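Local coordinates for aspartate carbamoyltransferase (Leishmania major, PDB 7K46), which probably catalyses the transfer of a carbamoyl group from carbamoyl phosphate to L-aspartate, an early step of de novo pyrimidine synthesis, at residues 176-181 / 202-206; 180-184 / 208-212. All blocks are in the same frame, centred on the assembly; numbering follows the deposited sequence. Where two conformers were deposited one is given.

Interaction 1: residues 176-181 / 202-206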
ATOM      1  N   VAL A 176      -3.980   7.843 -28.681  1.00 18.79           N
ATOM      2  CA  VAL A 176      -3.149   8.339 -29.775  1.00 19.38           C
ATOM      3  C   VAL A 176      -3.844   9.469 -30.537  1.00 20.98           C
ATOM      4  O   VAL A 176      -3.172  10.378 -31.043  1.00 21.64           O
ATOM      5  CB  VAL A 176      -2.757   7.176 -30.709  1.00 21.78           C
ATOM      6  CG1 VAL A 176      -1.933   7.681 -31.883  1.00 24.01           C
ATOM      7  CG2 VAL A 176      -1.950   6.155 -29.936  1.00 24.40           C
ATOM      8  N   HIS A 177      -5.178   9.436 -30.651  1.00 19.68           N
ATOM      9  CA  HIS A 177      -5.895  10.594 -31.192  1.00 19.01           C
ATOM     10  C   HIS A 177      -5.515  11.860 -30.441  1.00 24.49           C
ATOM     11  O   HIS A 177      -5.227  12.898 -31.046  1.00 22.42           O
ATOM     12  CB  HIS A 177      -7.411  10.420 -31.095  1.00 23.52           C
ATOM     13  CG  HIS A 177      -7.953   9.204 -31.772  1.00 23.00           C
ATOM     14  ND1 HIS A 177      -9.288   8.863 -31.702  1.00 22.62           N
ATOM     15  CD2 HIS A 177      -7.355   8.245 -32.521  1.00 22.23           C
ATOM     16  CE1 HIS A 177      -9.491   7.747 -32.382  1.00 27.69           C
ATOM     17  NE2 HIS A 177      -8.333   7.347 -32.881  1.00 22.76           N
ATOM     18  N   SER A 178      -5.541  11.787 -29.105  1.00 19.86           N
ATOM     19  CA  SER A 178      -5.208  12.937 -28.272  0.59 21.02           C
ATOM     20  C   SER A 178      -3.755  13.359 -28.461  1.00 21.94           C
ATOM     21  O   SER A 178      -3.446  14.559 -28.501  1.00 21.50           O
ATOM     22  CB  SER A 178      -5.485  12.601 -26.804  0.59 21.87           C
ATOM     23  OG  SER A 178      -5.204  13.699 -25.956  0.59 22.75           O
ATOM     24  N   LEU A 179      -2.847  12.385 -28.568  1.00 20.22           N
ATOM     25  CA  LEU A 179      -1.440  12.716 -28.778  1.00 18.80           C
ATOM     26  C   LEU A 179      -1.246  13.468 -30.089  1.00 20.72           C
ATOM     27  O   LEU A 179      -0.531  14.477 -30.137  1.00 19.43           O
ATOM     28  CB  LEU A 179      -0.580  11.447 -28.748  1.00 18.56           C
ATOM     29  CG  LEU A 179       0.927  11.687 -28.959  1.00 16.77           C
ATOM     30  CD1 LEU A 179       1.529  12.518 -27.824  1.00 22.59           C
ATOM     31  CD2 LEU A 179       1.683  10.385 -29.144  1.00 19.29           C
ATOM     32  N   LEU A 180      -1.892  13.006 -31.158  1.00 19.99           N
ATOM     33  CA  LEU A 180      -1.792  13.705 -32.437  1.00 19.60           C
ATOM     34  C   LEU A 180      -2.336  15.129 -32.331  1.00 21.17           C
ATOM     35  O   LEU A 180      -1.707  16.085 -32.804  1.00 19.55           O
ATOM     36  CB  LEU A 180      -2.530  12.920 -33.519  1.00 19.60           C
ATOM     37  CG  LEU A 180      -2.631  13.629 -34.867  1.00 18.06           C
ATOM     38  CD1 LEU A 180      -1.233  13.912 -35.408  1.00 21.28           C
ATOM     39  CD2 LEU A 180      -3.452  12.802 -35.862  1.00 24.60           C
ATOM     40  N   LYS A 181      -3.512  15.291 -31.715  1.00 19.59           N
ATOM     41  CA  LYS A 181      -4.080  16.632 -31.571  1.00 20.76           C
ATOM     42  C   LYS A 181      -3.126  17.546 -30.815  1.00 24.78           C
ATOM     43  O   LYS A 181      -2.903  18.696 -31.212  1.00 23.55           O
ATOM     44  CB  LYS A 181      -5.421  16.574 -30.845  1.00 26.41           C
ATOM     45  CG  LYS A 181      -6.551  15.894 -31.597  1.00 28.85           C
ATOM     46  CD  LYS A 181      -7.759  15.825 -30.674  1.00 31.10           C
ATOM     47  CE  LYS A 181      -8.880  15.015 -31.263  1.00 35.73           C
ATOM     48  NZ  LYS A 181     -10.047  15.026 -30.337  1.00 31.89           N
ATOM     49  N   MET A 202      -6.820   6.148 -38.721  1.00 24.81           N
ATOM     50  CA  MET A 202      -7.186   7.306 -37.920  1.00 22.68           C
ATOM     51  C   MET A 202      -8.543   7.843 -38.379  1.00 26.59           C
ATOM     52  O   MET A 202      -8.751   8.031 -39.589  1.00 28.22           O
ATOM     53  CB  MET A 202      -6.096   8.376 -38.065  1.00 25.81           C
ATOM     54  CG  MET A 202      -6.325   9.644 -37.273  1.00 25.95           C
ATOM     55  SD  MET A 202      -6.172   9.383 -35.499  1.00 25.19           S
ATOM     56  CE  MET A 202      -4.422   9.031 -35.315  1.00 21.35           C
ATOM     57  N   PRO A 203      -9.488   8.080 -37.469  1.00 24.20           N
ATOM     58  CA  PRO A 203     -10.828   8.504 -37.891  1.00 26.64           C
ATOM     59  C   PRO A 203     -10.816   9.863 -38.579  1.00 28.13           C
ATOM     60  O   PRO A 203     -10.029  10.754 -38.247  1.00 23.13           O
ATOM     61  CB  PRO A 203     -11.614   8.554 -36.574  1.00 26.92           C
ATOM     62  CG  PRO A 203     -10.886   7.590 -35.666  1.00 26.77           C
ATOM     63  CD  PRO A 203      -9.431   7.783 -36.023  1.00 25.33           C
ATOM     64  N   ALA A 204     -11.717  10.011 -39.552  1.00 29.42           N
ATOM     65  CA  ALA A 204     -11.818  11.267 -40.290  1.00 28.80           C
ATOM     66  C   ALA A 204     -12.095  12.443 -39.362  1.00 27.82           C
ATOM     67  O   ALA A 204     -11.640  13.562 -39.626  1.00 28.23           O
ATOM     68  CB  ALA A 204     -12.908  11.162 -41.351  1.00 31.36           C
ATOM     69  N   GLU A 205     -12.843  12.215 -38.281  1.00 26.91           N
ATOM     70  CA  GLU A 205     -13.152  13.301 -37.357  1.00 26.74           C
ATOM     71  C   GLU A 205     -11.892  13.856 -36.698  1.00 28.87           C
ATOM     72  O   GLU A 205     -11.841  15.044 -36.361  1.00 25.39           O
ATOM     73  CB  GLU A 205     -14.141  12.816 -36.290  1.00 35.71           C
ATOM     74  CG  GLU A 205     -14.618  13.914 -35.343  1.00 48.38           C
ATOM     75  CD  GLU A 205     -15.481  13.394 -34.200  1.00 59.89           C
ATOM     76  OE1 GLU A 205     -15.291  12.230 -33.776  1.00 57.12           O
ATOM     77  OE2 GLU A 205     -16.352  14.156 -33.726  1.00 60.20           O
ATOM     78  N   VAL A 206     -10.874  13.014 -36.496  1.00 22.26           N
ATOM     79  CA  VAL A 206      -9.632  13.488 -35.891  1.00 23.02           C
ATOM     80  C   VAL A 206      -8.821  14.299 -36.895  1.00 25.11           C
ATOM     81  O   VAL A 206      -8.230  15.326 -36.544  1.00 24.37           O
ATOM     82  CB  VAL A 206      -8.819  12.304 -35.333  1.00 24.35           C
ATOM     83  CG1 VAL A 206      -7.454  12.780 -34.832  1.00 23.45           C
ATOM     84  CG2 VAL A 206      -9.594  11.608 -34.213  1.00 22.69           C
TER
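Residues 176-181 are helical, with Leu180 N hydrogen-bonded to Val176 O (2.9 Å); residues 202-206 cover a loop and the first turn of helix 204-217, so the contact joins helix 174-186 to the start of the next helix in the Asp/Orn-binding domain. Pro203 occupies the N-cap of helix 204-217, and Pro203 O accepts a hydrogen bond from Val206 N at 3.0 Å. The backbones come closest at His177 and Val206, whose CA atoms lie 6.7 Å apart. To one side of this closest approach, the His177 imidazole is covered by Val206, Met202 and Pro203. Val206 CG2 sits over one ring face, 4.0 Å from the His177 centroid and 27° off the normal, a CH-pi contact; Met202 SD approaches obliquely, 4.1 Å from the same centroid at 46°. Leu180 CD2 meets Met202 CE (3.9 Å), and Met202 touches Leu194 of strand 191-195. Because His177 NE2 hydrogen-bonds to Leu170 O, that nitrogen is satisfied and the histidine serves this contact as an aromatic surface.

Interaction 2: residues 180-184 / 208-212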
ATOM      1  N   LEU A 180      -1.892  13.006 -31.158  1.00 19.99           N
ATOM      2  CA  LEU A 180      -1.792  13.705 -32.437  1.00 19.60           C
ATOM      3  C   LEU A 180      -2.336  15.129 -32.331  1.00 21.17           C
ATOM      4  O   LEU A 180      -1.707  16.085 -32.804  1.00 19.55           O
ATOM      5  CB  LEU A 180      -2.530  12.920 -33.519  1.00 19.60           C
ATOM      6  CG  LEU A 180      -2.631  13.629 -34.867  1.00 18.06           C
ATOM      7  CD1 LEU A 180      -1.233  13.912 -35.408  1.00 21.28           C
ATOM      8  CD2 LEU A 180      -3.452  12.802 -35.862  1.00 24.60           C
ATOM      9  N   LYS A 181      -3.512  15.291 -31.715  1.00 19.59           N
ATOM     10  CA  LYS A 181      -4.080  16.632 -31.571  1.00 20.76           C
ATOM     11  C   LYS A 181      -3.126  17.546 -30.815  1.00 24.78           C
ATOM     12  O   LYS A 181      -2.903  18.696 -31.212  1.00 23.55           O
ATOM     13  CB  LYS A 181      -5.421  16.574 -30.845  1.00 26.41           C
ATOM     14  CG  LYS A 181      -6.551  15.894 -31.597  1.00 28.85           C
ATOM     15  CD  LYS A 181      -7.759  15.825 -30.674  1.00 31.10           C
ATOM     16  CE  LYS A 181      -8.880  15.015 -31.263  1.00 35.73           C
ATOM     17  NZ  LYS A 181     -10.047  15.026 -30.337  1.00 31.89           N
ATOM     18  N   LEU A 182      -2.538  17.040 -29.728  1.00 25.42           N
ATOM     19  CA  LEU A 182      -1.638  17.851 -28.917  1.00 23.51           C
ATOM     20  C   LEU A 182      -0.387  18.238 -29.698  1.00 24.08           C
ATOM     21  O   LEU A 182       0.060  19.392 -29.639  1.00 23.77           O
ATOM     22  CB  LEU A 182      -1.265  17.086 -27.648  1.00 24.91           C
ATOM     23  CG  LEU A 182      -0.507  17.887 -26.599  1.00 34.01           C
ATOM     24  CD1 LEU A 182      -1.439  18.925 -26.010  1.00 29.79           C
ATOM     25  CD2 LEU A 182       0.032  16.969 -25.518  1.00 31.87           C
ATOM     26  N   LEU A 183       0.195  17.284 -30.429  1.00 19.95           N
ATOM     27  CA  LEU A 183       1.418  17.563 -31.176  1.00 22.24           C
ATOM     28  C   LEU A 183       1.160  18.590 -32.278  1.00 21.78           C
ATOM     29  O   LEU A 183       1.921  19.551 -32.440  1.00 23.13           O
ATOM     30  CB  LEU A 183       1.982  16.266 -31.767  1.00 18.32           C
ATOM     31  CG  LEU A 183       2.604  15.248 -30.801  1.00 22.13           C
ATOM     32  CD1 LEU A 183       3.011  13.948 -31.499  1.00 18.77           C
ATOM     33  CD2 LEU A 183       3.808  15.866 -30.107  1.00 27.28           C
ATOM     34  N   ALA A 184       0.079  18.399 -33.045  1.00 19.92           N
ATOM     35  CA  ALA A 184      -0.218  19.296 -34.160  1.00 22.57           C
ATOM     36  C   ALA A 184      -0.587  20.692 -33.678  1.00 24.10           C
ATOM     37  O   ALA A 184      -0.343  21.674 -34.384  1.00 22.04           O
ATOM     38  CB  ALA A 184      -1.351  18.725 -35.013  1.00 22.96           C
ATOM     39  N   GLU A 208     -10.147  16.019 -39.314  1.00 23.79           N
ATOM     40  CA  GLU A 208     -10.853  17.292 -39.384  1.00 23.66           C
ATOM     41  C   GLU A 208     -10.501  18.165 -38.190  1.00 27.28           C
ATOM     42  O   GLU A 208     -10.359  19.383 -38.323  1.00 24.80           O
ATOM     43  CB  GLU A 208     -12.363  17.060 -39.461  1.00 30.46           C
ATOM     44  N   HIS A 209     -10.326  17.551 -37.015  1.00 26.62           N
ATOM     45  CA  HIS A 209     -10.022  18.329 -35.817  1.00 26.99           C
ATOM     46  C   HIS A 209      -8.686  19.053 -35.939  1.00 27.35           C
ATOM     47  O   HIS A 209      -8.560  20.211 -35.527  1.00 27.44           O
ATOM     48  CB  HIS A 209     -10.019  17.429 -34.582  1.00 25.19           C
ATOM     49  CG  HIS A 209      -9.792  18.178 -33.303  1.00 35.39           C
ATOM     50  ND1 HIS A 209     -10.821  18.545 -32.461  1.00 36.03           N
ATOM     51  CD2 HIS A 209      -8.655  18.654 -32.740  1.00 36.09           C
ATOM     52  CE1 HIS A 209     -10.325  19.199 -31.425  1.00 38.31           C
ATOM     53  NE2 HIS A 209      -9.013  19.282 -31.571  1.00 36.23           N
ATOM     54  N   VAL A 210      -7.668  18.388 -36.496  1.00 21.90           N
ATOM     55  CA  VAL A 210      -6.340  18.992 -36.569  1.00 21.52           C
ATOM     56  C   VAL A 210      -6.139  19.834 -37.823  1.00 25.11           C
ATOM     57  O   VAL A 210      -5.073  20.448 -37.974  1.00 24.59           O
ATOM     58  CB  VAL A 210      -5.232  17.917 -36.484  1.00 21.56           C
ATOM     59  CG1 VAL A 210      -5.362  17.121 -35.187  1.00 23.62           C
ATOM     60  CG2 VAL A 210      -5.266  16.997 -37.702  1.00 22.16           C
ATOM     61  N   ALA A 211      -7.140  19.916 -38.709  1.00 24.60           N
ATOM     62  CA  ALA A 211      -6.938  20.530 -40.023  1.00 24.08           C
ATOM     63  C   ALA A 211      -6.507  21.994 -39.918  1.00 27.76           C
ATOM     64  O   ALA A 211      -5.588  22.426 -40.629  1.00 25.54           O
ATOM     65  CB  ALA A 211      -8.212  20.395 -40.862  1.00 25.22           C
ATOM     66  N   THR A 212      -7.157  22.778 -39.050  1.00 26.84           N
ATOM     67  CA  THR A 212      -6.760  24.174 -38.864  1.00 31.65           C
ATOM     68  C   THR A 212      -5.279  24.280 -38.514  1.00 27.96           C
ATOM     69  O   THR A 212      -4.545  25.091 -39.095  1.00 25.30           O
ATOM     70  CB  THR A 212      -7.616  24.833 -37.772  1.00 35.30           C
ATOM     71  OG1 THR A 212      -8.964  24.995 -38.234  1.00 36.11           O
ATOM     72  CG2 THR A 212      -7.054  26.205 -37.406  1.00 36.47           C
TER
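Lys181 has chi1 near -67° (m) and its remaining three chi angles trans, so its methylene chain is extended and passes over the His209 ring. Lys181 CD stands over one face of the His209 imidazole, 3.9 Å from the ring centroid and 24° off its normal, a CH-pi contact whose closest atom pair is Lys181 CD to His209 CD2 at 3.6 Å. The t rotamer of His209, with chi2 of 99°, turns the ring face to this methylene. Deeper in the interface, the CA-to-CB bond of Val210 points toward segment 180-184, and the m rotamer (chi1 -58°) places CG1 against Lys181 and Leu180. Val210 CG1 lies 3.9 Å from Lys181 CA and 4.4 Å from Leu180 CG, while Val210 CB is 4.2 Å from Ala184 CB. Strands 163-167, 191-195 and 220-224 are parallel neighbours in the sheet, joined by helices 174-186 and 204-217 in two successive beta-alpha-beta crossovers, in keeping with the Rossmann-like fold; the short helical segments run almost parallel, at 8° with axes 9.6 Å apart. Leu180 has its CA-to-CB bond sideways to segment 208-212, yet its end comes nearer; it also touches Leu166 of strand 163-167. Ala184, one turn after Leu180 and linked to it by a hydrogen bond from Ala184 N to Leu180 O at 2.9 Å, presents just a methyl group to Val210.

In the fold
Both contacts join helix 174-186 to helix 204-217 within the Asp/Orn-binding domain, and their centres lie 7 Å apart. Interaction 1 uses the earlier part of each helix, including the loop that leads into the second; interaction 2 continues toward the C-terminal ends. Advancing along both helices in the same direction is what their parallel course predicts. Leu180 and Lys181 belong to both contacts and make the seam continuous. Strand 191-195 connects the helices in sequence and lies beside strand 163-167 in the five-stranded parallel sheet. Leu180 touches both strands, so the helix pair and the sheet share one hydrophobic layer. No other subunit touches these segments.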